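Local atomic coordinates of inositol 2-dehydrogenase (Sinorhizobium meliloti, PDB entry 4HKT), a protein that catalyses the NAD-dependent oxidation of myo-inositol to 2-keto-myo-inositol (scyllo-inosose), the first step of myo-inositol degradation to acetyl-CoA. Residues B[43-47]-B[48-52]; B[81-85]-B[86-90]; B[157-160]-B[161-165]; B[260-264]-B[265-269]. One frame throughout, in Å; residues are numbered along the deposited sequence. Where two conformers were deposited one is given.

Contact 1 (B[43-47]-B[48-52]); sequences AIAGA and YGCEV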
loop_
_atom_site.group_PDB
_atom_site.type_symbol
_atom_site.label_atom_id
_atom_site.label_comp_id
_atom_site.label_asym_id
_atom_site.label_seq_id
_atom_site.Cartn_x
_atom_site.Cartn_y
_atom_site.Cartn_z
ATOM N N ALA B 43 -28.551 -29.151 -13.600
ATOM C CA ALA B 43 -27.533 -28.177 -14.015
ATOM C C ALA B 43 -26.125 -28.576 -13.553
ATOM O O ALA B 43 -25.156 -28.490 -14.311
ATOM C CB ALA B 43 -27.891 -26.781 -13.503
ATOM N N ILE B 44 -26.010 -29.019 -12.304
ATOM C CA ILE B 44 -24.709 -29.405 -11.760
ATOM C C ILE B 44 -24.273 -30.737 -12.358
ATOM O O ILE B 44 -23.105 -30.914 -12.683
ATOM C CB ILE B 44 -24.726 -29.437 -10.210
ATOM C CG1 ILE B 44 -24.888 -28.005 -9.680
ATOM C CG2 ILE B 44 -23.452 -30.052 -9.655
ATOM C CD1 ILE B 44 -24.854 -27.876 -8.176
ATOM N N ALA B 45 -25.209 -31.671 -12.486
ATOM C CA ALA B 45 -24.945 -32.935 -13.178
ATOM C C ALA B 45 -24.507 -32.676 -14.621
ATOM O O ALA B 45 -23.523 -33.251 -15.094
ATOM C CB ALA B 45 -26.189 -33.810 -13.168
ATOM N N GLY B 46 -25.251 -31.819 -15.313
ATOM C CA GLY B 46 -24.897 -31.403 -16.663
ATOM C C GLY B 46 -23.446 -30.956 -16.746
ATOM O O GLY B 46 -22.640 -31.561 -17.457
ATOM N N ALA B 47 -23.110 -29.921 -15.979
ATOM C CA ALA B 47 -21.785 -29.274 -16.052
ATOM C C ALA B 47 -20.600 -30.139 -15.603
ATOM O O ALA B 47 -19.473 -29.885 -16.026
ATOM C CB ALA B 47 -21.795 -27.963 -15.274
ATOM N N TYR B 48 -20.836 -31.137 -14.749
ATOM C CA TYR B 48 -19.738 -31.977 -14.228
ATOM C C TYR B 48 -19.823 -33.445 -14.649
ATOM O O TYR B 48 -18.924 -34.221 -14.346
ATOM C CB TYR B 48 -19.657 -31.872 -12.691
ATOM C CG TYR B 48 -19.265 -30.490 -12.205
ATOM C CD1 TYR B 48 -17.924 -30.115 -12.101
ATOM C CD2 TYR B 48 -20.235 -29.554 -11.868
ATOM C CE1 TYR B 48 -17.568 -28.852 -11.674
ATOM C CE2 TYR B 48 -19.892 -28.289 -11.437
ATOM C CZ TYR B 48 -18.562 -27.942 -11.340
ATOM O OH TYR B 48 -18.246 -26.682 -10.910
ATOM N N GLY B 49 -20.901 -33.830 -15.327
ATOM C CA GLY B 49 -21.052 -35.199 -15.804
ATOM C C GLY B 49 -21.244 -36.255 -14.728
ATOM O O GLY B 49 -20.853 -37.413 -14.914
ATOM N N CYS B 50 -21.845 -35.863 -13.603
ATOM C CA CYS B 50 -22.208 -36.806 -12.537
ATOM C C CYS B 50 -23.723 -37.003 -12.573
ATOM O O CYS B 50 -24.407 -36.328 -13.340
ATOM C CB CYS B 50 -21.771 -36.266 -11.178
ATOM S SG CYS B 50 -22.721 -34.826 -10.670
ATOM N N GLU B 51 -24.241 -37.904 -11.736
ATOM C CA GLU B 51 -25.647 -38.316 -11.795
ATOM C C GLU B 51 -26.524 -37.459 -10.889
ATOM O O GLU B 51 -26.069 -36.946 -9.872
ATOM C CB GLU B 51 -25.792 -39.772 -11.353
ATOM C CG GLU B 51 -24.787 -40.742 -11.964
ATOM C CD GLU B 51 -24.856 -42.120 -11.330
ATOM O OE1 GLU B 51 -25.980 -42.610 -11.100
ATOM O OE2 GLU B 51 -23.793 -42.708 -11.034
ATOM N N VAL B 52 -27.791 -37.323 -11.238
ATOM C CA VAL B 52 -28.765 -36.773 -10.296
ATOM C C VAL B 52 -29.402 -37.915 -9.531
ATOM O O VAL B 52 -30.090 -38.727 -10.124
ATOM C CB VAL B 52 -29.853 -35.964 -11.018
ATOM C CG1 VAL B 52 -30.942 -35.509 -10.046
ATOM C CG2 VAL B 52 -29.217 -34.772 -11.721
#
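The carbonyl oxygen A45 O is gripped by three backbone N-H groups, each weakly. The shortest of these bonds runs from G49 N to A45 O at 2.7 Å, and its N-H...O angle is only 129°. Y48 N and C50 N also point to this oxygen, over longer distances. The regular helical bond of the last turn goes from Y48 N to I44 O at 3.1 Å. G49 then leaves the helix with positive phi, a backbone shape that favours glycine. Beyond it the chain doubles back over A45. The methyl A45 CB sits tightly against V52 CG2 at 3.5 Å. The Y48 ring turns one edge to the helix, with CD2 lying 3.9 Å from I44 CG2 and I44 O near the ring plane. Its CG is anti to the carbonyl carbon (chi1 -66°), which lays the ring back along the helix. On helix 13-24 it touches A19, K20 and S23. A serine in place of Y48 would probably leave I44 CG2 without its ring-edge neighbour and open a gap against helix 13-24. This is the C-terminal end of helix 38-48, where a beta-alpha-beta unit of the Rossmann fold turns into edge strand 51-52.

Contact 2 (B[81-85]-B[86-90]); sequences ERFAR and AGKAI. With EDO (1,2-ethanediol), chain T; EDO (1,2-ethanediol), chain U.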
loop_
_atom_site.group_PDB
_atom_site.type_symbol
_atom_site.label_atom_id
_atom_site.label_comp_id
_atom_site.label_asym_id
_atom_site.label_seq_id
_atom_site.Cartn_x
_atom_site.Cartn_y
_atom_site.Cartn_z
ATOM N N GLU B 81 -26.758 -36.773 11.107
ATOM C CA GLU B 81 -27.019 -38.023 11.841
ATOM C C GLU B 81 -27.251 -39.223 10.893
ATOM O O GLU B 81 -26.731 -40.322 11.126
ATOM C CB GLU B 81 -28.223 -37.856 12.778
ATOM C CG GLU B 81 -27.949 -36.963 13.961
ATOM C CD GLU B 81 -29.169 -36.683 14.826
ATOM O OE1 GLU B 81 -30.311 -36.829 14.329
ATOM O OE2 GLU B 81 -28.979 -36.261 15.994
ATOM N N ARG B 82 -28.018 -39.008 9.835
ATOM C CA ARG B 82 -28.298 -40.052 8.857
ATOM C C ARG B 82 -27.006 -40.537 8.146
ATOM O O ARG B 82 -26.762 -41.753 8.004
ATOM C CB ARG B 82 -29.270 -39.547 7.810
ATOM C CG ARG B 82 -30.734 -39.488 8.222
ATOM C CD ARG B 82 -31.537 -38.712 7.193
ATOM N NE ARG B 82 -31.673 -39.492 5.982
ATOM C CZ ARG B 82 -32.350 -39.139 4.894
ATOM N NH1 ARG B 82 -32.973 -37.978 4.813
ATOM N NH2 ARG B 82 -32.385 -39.979 3.857
ATOM N N PHE B 83 -26.165 -39.601 7.720
ATOM C CA PHE B 83 -24.988 -40.016 6.977
ATOM C C PHE B 83 -23.925 -40.592 7.892
ATOM O O PHE B 83 -23.162 -41.496 7.476
ATOM C CB PHE B 83 -24.516 -38.914 6.014
ATOM C CG PHE B 83 -25.352 -38.826 4.785
ATOM C CD1 PHE B 83 -25.005 -39.548 3.650
ATOM C CD2 PHE B 83 -26.525 -38.103 4.764
ATOM C CE1 PHE B 83 -25.798 -39.508 2.512
ATOM C CE2 PHE B 83 -27.303 -38.036 3.625
ATOM C CZ PHE B 83 -26.940 -38.752 2.494
ATOM N N ALA B 84 -23.903 -40.136 9.146
ATOM C CA ALA B 84 -23.063 -40.705 10.164
ATOM C C ALA B 84 -23.422 -42.180 10.361
ATOM O O ALA B 84 -22.539 -43.074 10.340
ATOM C CB ALA B 84 -23.221 -39.986 11.494
ATOM N N ARG B 85 -24.710 -42.430 10.591
ATOM C CA ARG B 85 -25.176 -43.811 10.734
ATOM C C ARG B 85 -24.969 -44.658 9.489
ATOM O O ARG B 85 -24.746 -45.863 9.600
ATOM C CB ARG B 85 -26.638 -43.835 11.138
ATOM C CG ARG B 85 -26.802 -43.489 12.587
ATOM C CD ARG B 85 -28.264 -43.308 12.926
ATOM N NE ARG B 85 -28.425 -43.187 14.346
ATOM C CZ ARG B 85 -29.013 -42.175 14.958
ATOM N NH1 ARG B 85 -29.562 -41.186 14.277
ATOM N NH2 ARG B 85 -29.044 -42.177 16.272
ATOM N N ALA B 86 -25.017 -44.051 8.318
ATOM C CA ALA B 86 -24.756 -44.782 7.087
ATOM C C ALA B 86 -23.271 -45.009 6.769
ATOM O O ALA B 86 -22.953 -45.648 5.761
ATOM C CB ALA B 86 -25.415 -44.092 5.919
ATOM N N GLY B 87 -22.379 -44.463 7.591
ATOM C CA GLY B 87 -20.939 -44.643 7.413
ATOM C C GLY B 87 -20.283 -43.725 6.398
ATOM O O GLY B 87 -19.177 -43.995 5.981
ATOM N N LYS B 88 -20.938 -42.649 5.977
ATOM C CA LYS B 88 -20.300 -41.696 5.071
ATOM C C LYS B 88 -19.493 -40.709 5.908
ATOM O O LYS B 88 -19.862 -40.441 7.055
ATOM C CB LYS B 88 -21.326 -40.927 4.238
ATOM C CG LYS B 88 -21.740 -41.577 2.920
ATOM C CD LYS B 88 -22.570 -42.831 3.087
ATOM C CE LYS B 88 -23.079 -43.286 1.725
ATOM N NZ LYS B 88 -23.588 -44.681 1.708
ATOM N N ALA B 89 -18.379 -40.204 5.361
ATOM C CA ALA B 89 -17.724 -39.019 5.938
ATOM C C ALA B 89 -18.588 -37.824 5.542
ATOM O O ALA B 89 -19.190 -37.809 4.476
ATOM C CB ALA B 89 -16.295 -38.862 5.406
ATOM N N ILE B 90 -18.620 -36.800 6.394
ATOM C CA ILE B 90 -19.568 -35.693 6.239
ATOM C C ILE B 90 -18.871 -34.334 6.330
ATOM O O ILE B 90 -18.158 -34.019 7.287
ATOM C CB ILE B 90 -20.624 -35.740 7.358
ATOM C CG1 ILE B 90 -21.320 -37.090 7.415
ATOM C CG2 ILE B 90 -21.660 -34.655 7.188
ATOM C CD1 ILE B 90 -21.524 -37.559 8.837
HETATM C C1 EDO T . -30.158 -42.118 10.980
HETATM O O1 EDO T . -30.606 -40.923 11.597
HETATM C C2 EDO T . -30.971 -42.430 9.755
HETATM O O2 EDO T . -31.161 -43.809 9.732
HETATM C C1 EDO U . -32.878 -38.440 10.931
HETATM O O1 EDO U . -33.035 -39.813 10.541
HETATM C C2 EDO U . -31.693 -38.265 11.863
HETATM O O2 EDO U . -31.869 -38.872 13.155
#
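A Schellman motif ends helix 76-85, and its two backbone bonds reach back into the last helical turn. K88 N donates to F83 O at 2.9 Å, and G87 N donates to A84 O at 3.1 Å. The second donor sits above the carbonyl plane of A84, 67° out of it. G87 has the positive phi that the motif needs. One step earlier, A86 N closes an ordinary helical bond on R82 O. Side chains follow the same path. F83 CB meets I90 CG1 at 3.9 Å, and the edge of the F83 ring meets K88 CG at 3.9 Å through CD1. K88 bends at chi2 (70°), which takes its amine away from the helix to the carbonyl oxygens of E59 and A61. I90 CD1 lies 4.0 Å from A84 CB. R82 turns toward helix 55-60 as well, bending at chi3, and its guanidinium forms salt bridges with E59 and D56. An alanine at R82 would probably leave both of these carboxylates without their arginine. E81 OE1 accepts from O2 of the chain U 1,2-ethanediol at 2.8 Å and also forms a salt bridge with R102. The contact is the helix-to-strand turn of a beta-alpha-beta unit in the Rossmann fold, leading from helix 76-85 into strand 89-93.

Contact 3 (B[157-160]-B[161-165]); sequences PPVD and YIKRS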
loop_
_atom_site.group_PDB
_atom_site.type_symbol
_atom_site.label_atom_id
_atom_site.label_comp_id
_atom_site.label_asym_id
_atom_site.label_seq_id
_atom_site.Cartn_x
_atom_site.Cartn_y
_atom_site.Cartn_z
ATOM N N PRO B 157 -29.098 -10.126 2.962
ATOM C CA PRO B 157 -29.980 -11.092 2.366
ATOM C C PRO B 157 -31.436 -10.621 2.467
ATOM O O PRO B 157 -31.729 -9.672 3.185
ATOM C CB PRO B 157 -29.728 -12.352 3.181
ATOM C CG PRO B 157 -29.293 -11.862 4.523
ATOM C CD PRO B 157 -28.665 -10.514 4.323
ATOM N N PRO B 158 -32.331 -11.262 1.693
ATOM C CA PRO B 158 -33.742 -10.874 1.691
ATOM C C PRO B 158 -34.445 -11.292 2.970
ATOM O O PRO B 158 -33.988 -12.195 3.689
ATOM C CB PRO B 158 -34.300 -11.604 0.454
ATOM C CG PRO B 158 -33.381 -12.777 0.222
ATOM C CD PRO B 158 -32.029 -12.333 0.714
ATOM N N VAL B 159 -35.586 -10.676 3.240
ATOM C CA VAL B 159 -36.331 -10.965 4.463
ATOM C C VAL B 159 -36.695 -12.436 4.682
ATOM O O VAL B 159 -36.623 -12.931 5.817
ATOM C CB VAL B 159 -37.570 -10.036 4.558
ATOM C CG1 VAL B 159 -38.558 -10.546 5.595
ATOM C CG2 VAL B 159 -37.103 -8.610 4.871
ATOM N N ASP B 160 -37.110 -13.157 3.624
ATOM C CA ASP B 160 -37.498 -14.576 3.792
ATOM C C ASP B 160 -36.286 -15.412 4.315
ATOM O O ASP B 160 -36.424 -16.282 5.189
ATOM C CB ASP B 160 -38.079 -15.173 2.491
ATOM C CG ASP B 160 -37.134 -15.042 1.293
ATOM O OD1 ASP B 160 -36.040 -14.466 1.444
ATOM O OD2 ASP B 160 -37.494 -15.478 0.174
ATOM N N TYR B 161 -35.100 -15.092 3.824
ATOM C CA TYR B 161 -33.881 -15.723 4.320
ATOM C C TYR B 161 -33.607 -15.292 5.777
ATOM O O TYR B 161 -33.331 -16.115 6.639
ATOM C CB TYR B 161 -32.685 -15.353 3.436
ATOM C CG TYR B 161 -31.436 -16.011 3.951
ATOM C CD1 TYR B 161 -31.007 -17.253 3.441
ATOM C CD2 TYR B 161 -30.716 -15.441 5.006
ATOM C CE1 TYR B 161 -29.880 -17.894 3.966
ATOM C CE2 TYR B 161 -29.582 -16.047 5.509
ATOM C CZ TYR B 161 -29.167 -17.273 5.004
ATOM O OH TYR B 161 -28.058 -17.866 5.537
ATOM N N ILE B 162 -33.668 -13.990 6.033
ATOM C CA ILE B 162 -33.484 -13.485 7.415
ATOM C C ILE B 162 -34.310 -14.238 8.442
ATOM O O ILE B 162 -33.772 -14.716 9.452
ATOM C CB ILE B 162 -33.720 -11.991 7.471
ATOM C CG1 ILE B 162 -32.513 -11.317 6.791
ATOM C CG2 ILE B 162 -33.889 -11.527 8.925
ATOM C CD1 ILE B 162 -32.730 -9.893 6.426
ATOM N N LYS B 163 -35.612 -14.371 8.183
ATOM C CA LYS B 163 -36.523 -15.059 9.107
ATOM C C LYS B 163 -36.152 -16.482 9.424
ATOM O O LYS B 163 -36.506 -16.960 10.466
ATOM C CB LYS B 163 -37.975 -15.004 8.611
ATOM C CG LYS B 163 -38.589 -13.641 8.867
ATOM C CD LYS B 163 -39.933 -13.455 8.196
ATOM C CE LYS B 163 -40.538 -12.130 8.653
ATOM N NZ LYS B 163 -41.620 -11.644 7.751
ATOM N N ARG B 164 -35.436 -17.175 8.553
ATOM C CA ARG B 164 -35.057 -18.555 8.883
ATOM C C ARG B 164 -33.561 -18.701 9.228
ATOM O O ARG B 164 -33.042 -19.814 9.323
ATOM C CB ARG B 164 -35.449 -19.514 7.747
ATOM C CG ARG B 164 -34.772 -19.266 6.418
ATOM C CD ARG B 164 -35.292 -20.255 5.375
ATOM N NE ARG B 164 -35.393 -19.615 4.088
ATOM C CZ ARG B 164 -34.430 -19.601 3.184
ATOM N NH1 ARG B 164 -33.287 -20.224 3.420
ATOM N NH2 ARG B 164 -34.619 -18.954 2.049
ATOM N N SER B 165 -32.881 -17.573 9.437
ATOM C CA SER B 165 -31.412 -17.549 9.518
ATOM C C SER B 165 -30.867 -17.636 10.937
ATOM O O SER B 165 -29.658 -17.828 11.118
ATOM C CB SER B 165 -30.863 -16.282 8.857
ATOM O OG SER B 165 -31.163 -15.102 9.624
#
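P158 O accepts a nearly straight bond from I162 N, 3.0 Å long, with the donor in the carbonyl plane. P158 is the N-cap residue of helix 159-163, so this bond closes the first helical turn. The next one runs from K163 N to V159 O at 2.9 Å, nearly along the C=O axis. Y161 N also has a weak bond to D160 OD1 at 2.6 Å, bent to 124°. D160 can reach it because its CG stands between the backbone N and the carbonyl carbon (chi1 56°). Toward the C-terminal side, S165 N and S165 OG both donate to I162 O, the hydroxyl at 2.6 Å and on a lone pair. S165 OG in turn accepts from G167 N. R164 N bonds to Y161 O. The Y161 hydroxyl is satisfied by D171. Apolar contacts add to these bonds. The P157 ring crosses Y161 obliquely, with its CB 3.7 Å from Y161 CD2. Its CG lies 4.0 Å from I162 CG1. K163 stretches out past V159, bringing its NZ near V159 CG1. P158 O and V159 O thus each have a backbone donor, and I162 O has the S165 hydroxyl beside S165 N. Local bonds hold the turn, while the Y161 hydroxyl ties it to D171 and the I162 side chain packs on I203 of helix 201-205.

Contact 4 (B[260-264]-B[265-269]); sequences EIATG and DGYTR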
loop_
_atom_site.group_PDB
_atom_site.type_symbol
_atom_site.label_atom_id
_atom_site.label_comp_id
_atom_site.label_asym_id
_atom_site.label_seq_id
_atom_site.Cartn_x
_atom_site.Cartn_y
_atom_site.Cartn_z
ATOM N N GLU B 260 -3.943 0.098 -10.526
ATOM C CA GLU B 260 -4.110 1.421 -9.916
ATOM C C GLU B 260 -4.106 2.431 -11.016
ATOM O O GLU B 260 -3.218 2.402 -11.892
ATOM C CB GLU B 260 -2.947 1.713 -8.975
ATOM C CG GLU B 260 -3.226 2.836 -8.005
ATOM C CD GLU B 260 -2.191 2.884 -6.881
ATOM O OE1 GLU B 260 -0.976 2.797 -7.165
ATOM O OE2 GLU B 260 -2.616 3.020 -5.720
ATOM N N ILE B 261 -5.103 3.295 -11.015
ATOM C CA ILE B 261 -5.210 4.356 -11.985
ATOM C C ILE B 261 -5.095 5.669 -11.244
ATOM O O ILE B 261 -5.860 5.906 -10.300
ATOM C CB ILE B 261 -6.576 4.312 -12.719
ATOM C CG1 ILE B 261 -6.697 3.017 -13.531
ATOM C CG2 ILE B 261 -6.717 5.503 -13.634
ATOM C CD1 ILE B 261 -8.083 2.733 -14.076
ATOM N N ALA B 262 -4.175 6.525 -11.681
ATOM C CA ALA B 262 -3.935 7.825 -11.067
ATOM C C ALA B 262 -4.313 8.959 -12.029
ATOM O O ALA B 262 -3.900 8.967 -13.205
ATOM C CB ALA B 262 -2.492 7.941 -10.638
ATOM N N THR B 263 -5.147 9.874 -11.531
ATOM C CA THR B 263 -5.572 11.064 -12.235
ATOM C C THR B 263 -5.623 12.220 -11.231
ATOM O O THR B 263 -5.181 12.081 -10.096
ATOM C CB THR B 263 -6.987 10.905 -12.828
ATOM O OG1 THR B 263 -7.933 10.757 -11.766
ATOM C CG2 THR B 263 -7.076 9.719 -13.731
ATOM N N GLY B 264 -6.144 13.362 -11.667
ATOM C CA GLY B 264 -6.374 14.523 -10.790
ATOM C C GLY B 264 -7.299 14.199 -9.636
ATOM O O GLY B 264 -7.256 14.855 -8.600
ATOM N N ASP B 265 -8.131 13.180 -9.808
ATOM C CA ASP B 265 -9.037 12.730 -8.774
ATOM C C ASP B 265 -8.439 11.811 -7.707
ATOM O O ASP B 265 -9.087 11.566 -6.708
ATOM C CB ASP B 265 -10.251 12.075 -9.418
ATOM C CG ASP B 265 -11.084 13.091 -10.180
ATOM O OD1 ASP B 265 -11.320 14.193 -9.640
ATOM O OD2 ASP B 265 -11.453 12.805 -11.320
ATOM N N GLY B 266 -7.236 11.310 -7.937
ATOM C CA GLY B 266 -6.558 10.457 -6.999
ATOM C C GLY B 266 -6.026 9.179 -7.616
ATOM O O GLY B 266 -6.031 9.000 -8.839
ATOM N N TYR B 267 -5.548 8.311 -6.732
ATOM C CA TYR B 267 -5.078 6.982 -7.078
ATOM C C TYR B 267 -6.181 6.043 -6.709
ATOM O O TYR B 267 -6.546 5.947 -5.527
ATOM C CB TYR B 267 -3.834 6.658 -6.269
ATOM C CG TYR B 267 -2.587 7.325 -6.790
ATOM C CD1 TYR B 267 -1.567 6.581 -7.385
ATOM C CD2 TYR B 267 -2.426 8.698 -6.698
ATOM C CE1 TYR B 267 -0.418 7.197 -7.876
ATOM C CE2 TYR B 267 -1.291 9.314 -7.185
ATOM C CZ TYR B 267 -0.288 8.561 -7.773
ATOM O OH TYR B 267 0.837 9.203 -8.242
ATOM N N THR B 268 -6.710 5.332 -7.694
ATOM C CA THR B 268 -7.860 4.443 -7.472
ATOM C C THR B 268 -7.577 3.005 -7.799
ATOM O O THR B 268 -7.121 2.711 -8.929
ATOM C CB THR B 268 -9.059 4.880 -8.322
ATOM O OG1 THR B 268 -9.442 6.184 -7.920
ATOM C CG2 THR B 268 -10.231 3.970 -8.090
ATOM N N ARG B 269 -7.843 2.120 -6.828
ATOM C CA ARG B 269 -7.756 0.673 -7.000
ATOM C C ARG B 269 -9.167 0.105 -7.084
ATOM O O ARG B 269 -10.120 0.733 -6.580
ATOM C CB ARG B 269 -6.997 0.020 -5.834
ATOM C CG ARG B 269 -5.562 0.494 -5.711
ATOM C CD ARG B 269 -4.796 -0.178 -4.574
ATOM N NE ARG B 269 -5.274 0.257 -3.260
ATOM C CZ ARG B 269 -5.035 -0.387 -2.121
ATOM N NH1 ARG B 269 -4.311 -1.504 -2.111
ATOM N NH2 ARG B 269 -5.512 0.088 -0.977
HETATM O O HOH W 1 -8.147 8.060 -10.400
HETATM O O HOH W 2 -10.240 11.226 -12.854
#
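Y267 lies across the hairpin from A262, whose methyl stands over one face of its ring. Its CB is 3.9 Å from E260 OE2. CG is anti to the carbonyl carbon (chi1 -77°), which brings the ring face to the A262 methyl. Y267 CG itself lies 3.9 Å from A262 CB. CD1 meets E260 CD at 3.8 Å, at the ring edge, with carboxylate and ring planes 80° apart. Further out, CE1 touches A262 CB at 3.5 Å. That methyl is centred on the ring in a CH-pi contact, and CZ is also near it. R255 of the second subunit makes a cation-pi contact with the ring. Around this pair the strands are tied by backbone bonds, I261 with T268 in both directions and T263 with G266 likewise. D265 N donates to T263 OG1 at 3.1 Å. One water joins T263 OG1 to G266 O, and a second water joins T263 OG1 to D265 OD2. Across the subunit interface, R269 pairs its charge with E260 of the second subunit in a salt bridge. The arrangement is a beta hairpin with a two-residue loop, G264 and D265, in a type I turn. Its sheet runs on antiparallel into neighbouring subunits on both strands, so it is a piece of the tetramer interface.

The four contacts come in series along the chain, and none touches another. Contacts 1 and 2 both lie in the NAD-binding Rossmann fold and reach the same parallel beta-sheet, at edge strand 51-52 and inner strand 89-93. Their centres are 23 Å apart. Each ends the helix of a beta-alpha-beta unit. Contact 3 belongs to the C-terminal domain of the Gfo/Idh/MocA family, with its centre 29 Å from those of both contacts 1 and 2. Contact 4 is the most remote, its centre 35 Å from that of the chain and 54 Å from that of contact 2. No other subunit touches the segments of contacts 1 to 3, while the hairpin of contact 4 joins subunits.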